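Local coordinates for protein probable adenylyl-sulfate kinase (PDB 5CB8) that phosphorylates adenosine 5'-phosphosulfate with ATP to give 3'-phosphoadenylyl sulfate and ADP, the second step in reducing sulfate to sulfite, at residues B[23-31]-B[83-94]; B[104-112]-B[155-164]. All coordinates share one frame; numbering follows the deposited sequence.

Interaction 1. Residues B[23-31]-B[83-94]. With ACT (acetate ion), chain J; SO4 (sulfate ion), chain I.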
# COMPACT_ATOMS: atom_id res chain seq x y z
N GLN B 23 14.33 15.30 7.94
CA GLN B 23 13.61 14.59 6.89
C GLN B 23 12.12 14.88 6.91
O GLN B 23 11.46 14.71 7.94
CB GLN B 23 13.86 13.09 7.04
CG GLN B 23 13.35 12.23 5.91
CD GLN B 23 13.33 10.75 6.28
OE1 GLN B 23 14.18 10.26 7.03
NE2 GLN B 23 12.34 10.04 5.76
N ARG B 24 11.58 15.34 5.78
CA ARG B 24 10.14 15.49 5.61
C ARG B 24 9.67 14.52 4.54
O ARG B 24 10.41 14.22 3.60
CB ARG B 24 9.78 16.91 5.19
CG ARG B 24 10.32 18.00 6.11
CD ARG B 24 10.03 19.38 5.53
NE ARG B 24 10.52 20.47 6.38
CZ ARG B 24 10.33 21.76 6.13
NH1 ARG B 24 9.65 22.14 5.05
NH2 ARG B 24 10.81 22.68 6.96
N GLY B 25 8.43 14.05 4.66
CA GLY B 25 7.92 13.09 3.69
C GLY B 25 7.72 13.69 2.31
O GLY B 25 7.30 14.84 2.19
N VAL B 26 8.01 12.90 1.28
CA VAL B 26 7.86 13.35 -0.09
C VAL B 26 7.85 12.15 -1.04
O VAL B 26 8.59 11.18 -0.84
CB VAL B 26 8.98 14.38 -0.48
CG1 VAL B 26 10.36 13.78 -0.31
CG2 VAL B 26 8.78 14.91 -1.89
N THR B 27 6.99 12.20 -2.05
CA THR B 27 7.02 11.21 -3.11
C THR B 27 7.79 11.76 -4.30
O THR B 27 7.44 12.80 -4.85
CB THR B 27 5.60 10.83 -3.55
OG1 THR B 27 4.96 10.11 -2.49
CG2 THR B 27 5.63 9.96 -4.81
N ILE B 28 8.87 11.08 -4.67
CA ILE B 28 9.67 11.45 -5.83
C ILE B 28 9.25 10.52 -6.96
O ILE B 28 9.51 9.31 -6.90
CB ILE B 28 11.18 11.32 -5.53
CG1 ILE B 28 11.54 12.15 -4.29
CG2 ILE B 28 12.02 11.74 -6.74
CD1 ILE B 28 12.92 11.85 -3.74
N TRP B 29 8.59 11.08 -7.98
CA TRP B 29 7.87 10.27 -8.97
C TRP B 29 8.54 10.30 -10.34
O TRP B 29 8.45 11.30 -11.06
CB TRP B 29 6.42 10.76 -9.10
CG TRP B 29 5.54 9.84 -9.91
CD1 TRP B 29 5.53 9.71 -11.27
CD2 TRP B 29 4.56 8.93 -9.41
NE1 TRP B 29 4.60 8.76 -11.64
CE2 TRP B 29 3.99 8.28 -10.52
CE3 TRP B 29 4.10 8.61 -8.12
CZ2 TRP B 29 2.99 7.31 -10.38
CZ3 TRP B 29 3.11 7.65 -7.99
CH2 TRP B 29 2.56 7.01 -9.11
N LEU B 30 9.21 9.20 -10.70
CA LEU B 30 9.90 9.13 -11.98
C LEU B 30 8.99 8.53 -13.06
O LEU B 30 8.53 7.39 -12.94
CB LEU B 30 11.20 8.31 -11.86
CG LEU B 30 12.42 9.09 -11.34
CD1 LEU B 30 12.19 9.61 -9.93
CD2 LEU B 30 13.68 8.24 -11.37
N THR B 31 8.72 9.32 -14.10
CA THR B 31 7.89 8.89 -15.21
C THR B 31 8.72 8.94 -16.50
O THR B 31 9.63 9.75 -16.61
CB THR B 31 6.64 9.81 -15.33
OG1 THR B 31 5.85 9.41 -16.45
CG2 THR B 31 7.04 11.27 -15.49
N ILE B 83 -1.34 2.75 -11.30
CA ILE B 83 -0.78 4.01 -10.83
C ILE B 83 -1.53 4.54 -9.61
O ILE B 83 -0.92 5.03 -8.66
CB ILE B 83 -0.75 5.04 -11.96
CG1 ILE B 83 0.18 4.55 -13.08
CG2 ILE B 83 -0.29 6.40 -11.43
CD1 ILE B 83 1.57 4.12 -12.60
N ARG B 84 -2.86 4.45 -9.63
CA ARG B 84 -3.64 4.90 -8.47
C ARG B 84 -3.32 4.10 -7.21
O ARG B 84 -3.32 4.66 -6.09
CB ARG B 84 -5.14 4.87 -8.79
CG ARG B 84 -5.59 6.04 -9.66
CD ARG B 84 -6.96 5.81 -10.24
NE ARG B 84 -7.50 7.03 -10.84
CZ ARG B 84 -8.45 7.05 -11.77
NH1 ARG B 84 -8.94 5.90 -12.23
NH2 ARG B 84 -8.89 8.21 -12.24
N ARG B 85 -3.03 2.81 -7.36
CA ARG B 85 -2.72 1.97 -6.20
C ARG B 85 -1.34 2.29 -5.64
O ARG B 85 -1.14 2.36 -4.43
CB ARG B 85 -2.83 0.48 -6.54
CG ARG B 85 -2.80 -0.42 -5.30
CD ARG B 85 -3.06 -1.88 -5.68
NE ARG B 85 -4.36 -2.05 -6.33
CZ ARG B 85 -4.69 -3.10 -7.08
NH1 ARG B 85 -3.82 -4.08 -7.28
NH2 ARG B 85 -5.90 -3.19 -7.62
N ILE B 86 -0.38 2.49 -6.54
CA ILE B 86 0.95 2.95 -6.15
C ILE B 86 0.84 4.30 -5.44
O ILE B 86 1.51 4.54 -4.41
CB ILE B 86 1.89 3.04 -7.37
CG1 ILE B 86 2.21 1.63 -7.89
CG2 ILE B 86 3.17 3.80 -7.01
CD1 ILE B 86 2.83 1.61 -9.30
N GLY B 87 -0.01 5.18 -5.97
CA GLY B 87 -0.23 6.49 -5.35
C GLY B 87 -0.83 6.38 -3.96
O GLY B 87 -0.48 7.16 -3.05
N PHE B 88 -1.74 5.43 -3.78
CA PHE B 88 -2.36 5.19 -2.47
C PHE B 88 -1.30 4.88 -1.42
O PHE B 88 -1.27 5.49 -0.35
CB PHE B 88 -3.36 4.03 -2.57
CG PHE B 88 -3.96 3.61 -1.25
CD1 PHE B 88 -3.36 2.62 -0.48
CD2 PHE B 88 -5.15 4.17 -0.80
CE1 PHE B 88 -3.92 2.23 0.73
CE2 PHE B 88 -5.72 3.78 0.41
CZ PHE B 88 -5.10 2.81 1.17
N VAL B 89 -0.43 3.93 -1.73
CA VAL B 89 0.60 3.52 -0.80
C VAL B 89 1.61 4.64 -0.61
O VAL B 89 2.06 4.89 0.52
CB VAL B 89 1.31 2.25 -1.31
CG1 VAL B 89 2.45 1.84 -0.38
CG2 VAL B 89 0.30 1.11 -1.46
N SER B 90 1.97 5.32 -1.70
CA SER B 90 2.92 6.44 -1.62
C SER B 90 2.39 7.55 -0.71
O SER B 90 3.15 8.16 0.05
CB SER B 90 3.18 7.03 -3.01
OG SER B 90 3.77 6.07 -3.87
N HIS B 91 1.10 7.81 -0.82
CA HIS B 91 0.46 8.82 0.02
C HIS B 91 0.54 8.48 1.50
O HIS B 91 0.92 9.33 2.32
CB HIS B 91 -1.00 8.97 -0.40
CG HIS B 91 -1.73 10.06 0.32
ND1 HIS B 91 -3.10 10.06 0.47
CD2 HIS B 91 -1.28 11.18 0.93
CE1 HIS B 91 -3.47 11.14 1.14
NE2 HIS B 91 -2.38 11.83 1.43
N LEU B 92 0.19 7.24 1.87
CA LEU B 92 0.24 6.85 3.28
C LEU B 92 1.66 6.97 3.85
O LEU B 92 1.85 7.43 4.98
CB LEU B 92 -0.29 5.43 3.49
CG LEU B 92 -1.75 5.20 3.11
CD1 LEU B 92 -2.22 3.80 3.53
CD2 LEU B 92 -2.62 6.27 3.73
N LEU B 93 2.65 6.57 3.06
CA LEU B 93 4.04 6.65 3.52
C LEU B 93 4.50 8.10 3.63
O LEU B 93 5.11 8.50 4.62
CB LEU B 93 4.97 5.85 2.59
CG LEU B 93 4.82 4.33 2.67
CD1 LEU B 93 5.45 3.65 1.45
CD2 LEU B 93 5.46 3.81 3.96
N THR B 94 4.19 8.89 2.61
CA THR B 94 4.62 10.30 2.56
C THR B 94 4.07 11.10 3.73
O THR B 94 4.79 11.89 4.35
CB THR B 94 4.17 10.95 1.24
OG1 THR B 94 4.78 10.25 0.15
CG2 THR B 94 4.57 12.42 1.19
C ACT J . -2.70 14.17 4.11
O ACT J . -2.42 14.58 5.27
OXT ACT J . -3.73 13.48 4.00
CH3 ACT J . -1.82 14.50 2.95
S SO4 I . -9.21 2.40 -10.16
O1 SO4 I . -8.33 2.69 -9.03
O2 SO4 I . -9.28 0.94 -10.33
O3 SO4 I . -10.55 2.92 -9.87
O4 SO4 I . -8.71 3.03 -11.40
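Thr27 and Thr94 carry the polar part of this contact, between the central strand 26-31 of the parallel sheet and the C-terminal half of helix 76-94. Their side chains cross at about a right angle, and Thr27 OG1 donates to Thr94 OG1 over 2.6 Å. The proton of Thr94 OG1 goes back to its own helix: the hydroxyl donates to Ser90 O from above the carbonyl plane, while Thr94 N reaches that oxygen from the opposite face. Ser90 OG likewise bonds back one turn, donating to Ile86 O at 2.8 Å from above its carbonyl plane. Beside this threonine pair, Gly25 CA makes a C-H...O contact with Thr94 O (3.4 Å).

The apolar part centres on Trp29. With CG anti to the backbone N (chi1 -170°), its six-membered ring reaches the helix: Trp29 CZ2 lies 3.6 Å from Ile83 CG2 and Trp29 CH2 3.9 Å from Ile86 CG2. Gly87 CA sits at the ring edge, 4.4 Å from Trp29 CZ3. Trp29 NE1 hydrogen-bonds Ser106 OG, and Phe122 meets the indole with ring planes about 30° apart. The Thr94 hydroxyl thus both accepts and donates, while packing and its N-H together hold the indole.

Interaction 2. Residues B[104-112]-B[155-164]; sequences AISPYAAIR and TGIDDPYEPP. With ADX (adenosine-5'-phosphosulfate), chain G.
The loop that carries Ser106, the phosphoserine position inferred by similarity, leads from strand 99-103 into helix 109-119 and packs here against the 155-164 loop. Pro107 CB lies 3.8 Å from Tyr161 CD1, and the edge of that ring faces Ile105 O. Glu162 N donates to Pro107 O in the carbonyl plane (2.9 Å). The Glu162 side chain then turns to the start of the helix, where OE1 takes Ala109 N directly on its anti side (2.8 Å) and a water joins it to Ala110 N. In this P-loop kinase fold the same loop lines the adenosine-5'-phosphosulfate site: Ile105 N donates to O2A and Ser106 N to O2B. A bend at chi3 (-52°) brings the guanidinium of Arg112 to Glu162 O, gripped end-on by Arg112 NH1 (3.0 Å) and NH2 (2.9 Å), while NH1 also donates to Ser106 O in the guanidinium plane. Pro164 CD lies over one guanidinium face, and Glu124 pairs with NE. A leucine in place of Arg112 would probably leave Ser106 O and Glu162 O without these donors and Glu124 without its counter-charge. Farther out, a water links Tyr108 OH (3.4 Å from Pro160 CG) to Asp159 OD2, which also forms a salt bridge with Arg79.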
# COMPACT_ATOMS: atom_id res chain seq x y z
N ALA B 104 7.73 4.37 -12.45
CA ALA B 104 6.65 3.76 -13.20
C ALA B 104 6.46 4.53 -14.49
O ALA B 104 6.58 5.75 -14.51
CB ALA B 104 5.35 3.77 -12.38
N ILE B 105 6.16 3.82 -15.58
CA ILE B 105 5.96 4.50 -16.85
C ILE B 105 4.93 5.61 -16.66
O ILE B 105 5.18 6.74 -17.08
CB ILE B 105 5.51 3.55 -17.97
CG1 ILE B 105 6.68 2.66 -18.41
CG2 ILE B 105 5.02 4.34 -19.18
CD1 ILE B 105 6.27 1.64 -19.49
N SER B 106 3.83 5.30 -15.97
CA SER B 106 2.76 6.27 -15.69
C SER B 106 2.51 7.23 -16.86
O SER B 106 2.74 8.44 -16.75
CB SER B 106 3.07 7.07 -14.41
OG SER B 106 4.41 7.53 -14.37
N PRO B 107 2.01 6.67 -17.98
CA PRO B 107 1.97 7.39 -19.26
C PRO B 107 0.85 8.41 -19.36
O PRO B 107 0.88 9.21 -20.28
CB PRO B 107 1.75 6.26 -20.27
CG PRO B 107 0.95 5.24 -19.50
CD PRO B 107 1.49 5.30 -18.09
N TYR B 108 -0.11 8.40 -18.43
CA TYR B 108 -1.20 9.37 -18.49
C TYR B 108 -1.02 10.57 -17.56
O TYR B 108 -1.02 10.43 -16.33
CB TYR B 108 -2.55 8.68 -18.25
CG TYR B 108 -2.89 7.70 -19.36
CD1 TYR B 108 -3.36 8.16 -20.58
CD2 TYR B 108 -2.68 6.34 -19.20
CE1 TYR B 108 -3.66 7.28 -21.61
CE2 TYR B 108 -2.97 5.45 -20.23
CZ TYR B 108 -3.46 5.93 -21.43
OH TYR B 108 -3.76 5.06 -22.46
N ALA B 109 -0.90 11.76 -18.16
CA ALA B 109 -0.67 12.99 -17.40
C ALA B 109 -1.77 13.28 -16.36
O ALA B 109 -1.47 13.68 -15.23
CB ALA B 109 -0.51 14.18 -18.35
N ALA B 110 -3.03 13.10 -16.74
CA ALA B 110 -4.13 13.40 -15.82
C ALA B 110 -4.07 12.53 -14.57
O ALA B 110 -4.46 12.96 -13.48
CB ALA B 110 -5.49 13.24 -16.52
N ILE B 111 -3.62 11.29 -14.72
CA ILE B 111 -3.47 10.39 -13.58
C ILE B 111 -2.27 10.79 -12.70
O ILE B 111 -2.37 10.79 -11.48
CB ILE B 111 -3.27 8.94 -14.03
CG1 ILE B 111 -4.45 8.48 -14.90
CG2 ILE B 111 -3.10 8.02 -12.81
CD1 ILE B 111 -5.77 8.42 -14.15
N ARG B 112 -1.15 11.15 -13.32
CA ARG B 112 -0.00 11.65 -12.54
C ARG B 112 -0.42 12.89 -11.74
O ARG B 112 -0.01 13.06 -10.59
CB ARG B 112 1.19 11.99 -13.45
CG ARG B 112 1.78 10.78 -14.18
CD ARG B 112 3.13 11.10 -14.84
NE ARG B 112 3.05 12.30 -15.69
CZ ARG B 112 2.94 12.28 -17.02
NH1 ARG B 112 2.88 11.13 -17.67
NH2 ARG B 112 2.87 13.43 -17.69
N THR B 155 3.73 1.03 -24.70
CA THR B 155 3.93 2.47 -24.56
C THR B 155 4.91 3.03 -25.57
O THR B 155 6.05 2.54 -25.68
CB THR B 155 4.45 2.78 -23.15
OG1 THR B 155 3.53 2.25 -22.19
CG2 THR B 155 4.63 4.28 -22.95
N GLY B 156 4.49 4.06 -26.29
CA GLY B 156 5.37 4.73 -27.23
C GLY B 156 5.34 4.17 -28.64
O GLY B 156 5.79 4.83 -29.58
N ILE B 157 4.82 2.96 -28.79
CA ILE B 157 4.73 2.31 -30.10
C ILE B 157 3.27 2.23 -30.56
O ILE B 157 2.91 2.73 -31.63
CB ILE B 157 5.34 0.90 -30.08
CG1 ILE B 157 6.81 0.95 -29.68
CG2 ILE B 157 5.20 0.24 -31.45
CD1 ILE B 157 7.67 1.79 -30.62
N ASP B 158 2.42 1.61 -29.75
CA ASP B 158 0.99 1.63 -30.04
C ASP B 158 0.14 1.83 -28.79
O ASP B 158 -0.94 1.25 -28.64
CB ASP B 158 0.55 0.38 -30.80
CG ASP B 158 0.71 -0.87 -29.99
OD1 ASP B 158 1.60 -0.88 -29.11
OD2 ASP B 158 -0.05 -1.83 -30.22
N ASP B 159 0.64 2.69 -27.90
CA ASP B 159 -0.07 3.06 -26.67
C ASP B 159 0.54 4.40 -26.26
O ASP B 159 1.71 4.66 -26.54
CB ASP B 159 0.19 2.02 -25.57
CG ASP B 159 -1.03 1.76 -24.70
OD1 ASP B 159 -2.09 1.38 -25.25
OD2 ASP B 159 -0.92 1.93 -23.47
N PRO B 160 -0.26 5.25 -25.60
CA PRO B 160 0.19 6.64 -25.39
C PRO B 160 1.36 6.78 -24.43
O PRO B 160 1.53 5.97 -23.51
CB PRO B 160 -1.04 7.32 -24.77
CG PRO B 160 -2.20 6.45 -25.13
CD PRO B 160 -1.64 5.05 -25.15
N TYR B 161 2.18 7.81 -24.63
CA TYR B 161 2.98 8.35 -23.54
C TYR B 161 2.79 9.85 -23.58
O TYR B 161 3.08 10.49 -24.60
CB TYR B 161 4.48 7.99 -23.58
CG TYR B 161 5.15 8.61 -22.37
CD1 TYR B 161 4.99 8.03 -21.11
CD2 TYR B 161 5.86 9.80 -22.46
CE1 TYR B 161 5.55 8.61 -19.98
CE2 TYR B 161 6.42 10.38 -21.35
CZ TYR B 161 6.26 9.79 -20.11
OH TYR B 161 6.82 10.37 -18.99
N GLU B 162 2.27 10.40 -22.50
CA GLU B 162 2.01 11.84 -22.43
C GLU B 162 3.07 12.50 -21.56
O GLU B 162 3.04 12.38 -20.34
CB GLU B 162 0.61 12.08 -21.85
CG GLU B 162 -0.50 11.36 -22.62
CD GLU B 162 -1.87 11.53 -21.99
OE1 GLU B 162 -1.95 11.92 -20.80
OE2 GLU B 162 -2.88 11.27 -22.68
N PRO B 163 4.03 13.19 -22.20
CA PRO B 163 5.17 13.71 -21.44
C PRO B 163 4.77 14.85 -20.50
O PRO B 163 3.91 15.66 -20.85
CB PRO B 163 6.10 14.25 -22.54
CG PRO B 163 5.19 14.57 -23.67
CD PRO B 163 4.10 13.54 -23.63
N PRO B 164 5.37 14.89 -19.31
CA PRO B 164 5.14 16.01 -18.39
C PRO B 164 5.40 17.35 -19.09
O PRO B 164 6.37 17.48 -19.83
CB PRO B 164 6.20 15.78 -17.31
CG PRO B 164 6.31 14.30 -17.25
CD PRO B 164 6.21 13.84 -18.70
SB ADX G . 2.43 1.66 -16.14
O1B ADX G . 1.29 1.00 -15.49
O2B ADX G . 2.98 2.74 -15.30
O3B ADX G . 2.01 2.17 -17.45
PA ADX G . 4.57 0.12 -15.30
O1A ADX G . 3.85 -0.30 -14.02
O2A ADX G . 5.72 1.09 -15.03
O3A ADX G . 3.53 0.64 -16.38
O5' ADX G . 5.17 -1.22 -15.95
C5' ADX G . 5.96 -1.12 -17.10
C4' ADX G . 6.83 -2.24 -17.30
O4' ADX G . 6.01 -3.38 -17.75
C3' ADX G . 7.80 -1.97 -18.37
O3' ADX G . 9.00 -1.68 -17.81
C2' ADX G . 7.90 -3.24 -19.13
O2' ADX G . 8.95 -3.96 -18.68
C1' ADX G . 6.65 -4.00 -18.84
N9 ADX G . 5.72 -4.10 -19.93
C8 ADX G . 5.11 -5.24 -20.36
N7 ADX G . 4.18 -4.91 -21.27
C5 ADX G . 4.18 -3.56 -21.41
C6 ADX G . 3.42 -2.69 -22.20
N6 ADX G . 2.37 -3.19 -23.06
N1 ADX G . 3.67 -1.37 -22.12
C2 ADX G . 4.62 -0.89 -21.28
N3 ADX G . 5.36 -1.70 -20.51
C4 ADX G . 5.16 -3.04 -20.55
O HOH W 1 -3.14 2.55 -22.02
O HOH W 2 -4.12 12.16 -19.19

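Interaction 1 closes before interaction 2 opens along the chain, and their centres lie about 18 Å apart, yet the two meet directly around the loop of Ser106, the probable phosphoserine site. Thr31, at the end of strand 26-31, joins them: its OG1 lies 2.8 Å from Ile105 O and 2.9 Å from Tyr161 OH, both probable hydrogen bonds, and its CG2 packs 3.6 Å from Pro164 CG. A second junction is apolar, Ile83 CG2 lying 3.5 Å from Ile111 CG2. The substrate is shared too: Ile83 of interaction 1 lines the adenosine-5'-phosphosulfate pocket, where residues 104-107 of interaction 2 meet the phosphosulfate end and Thr155 lies at the adenine.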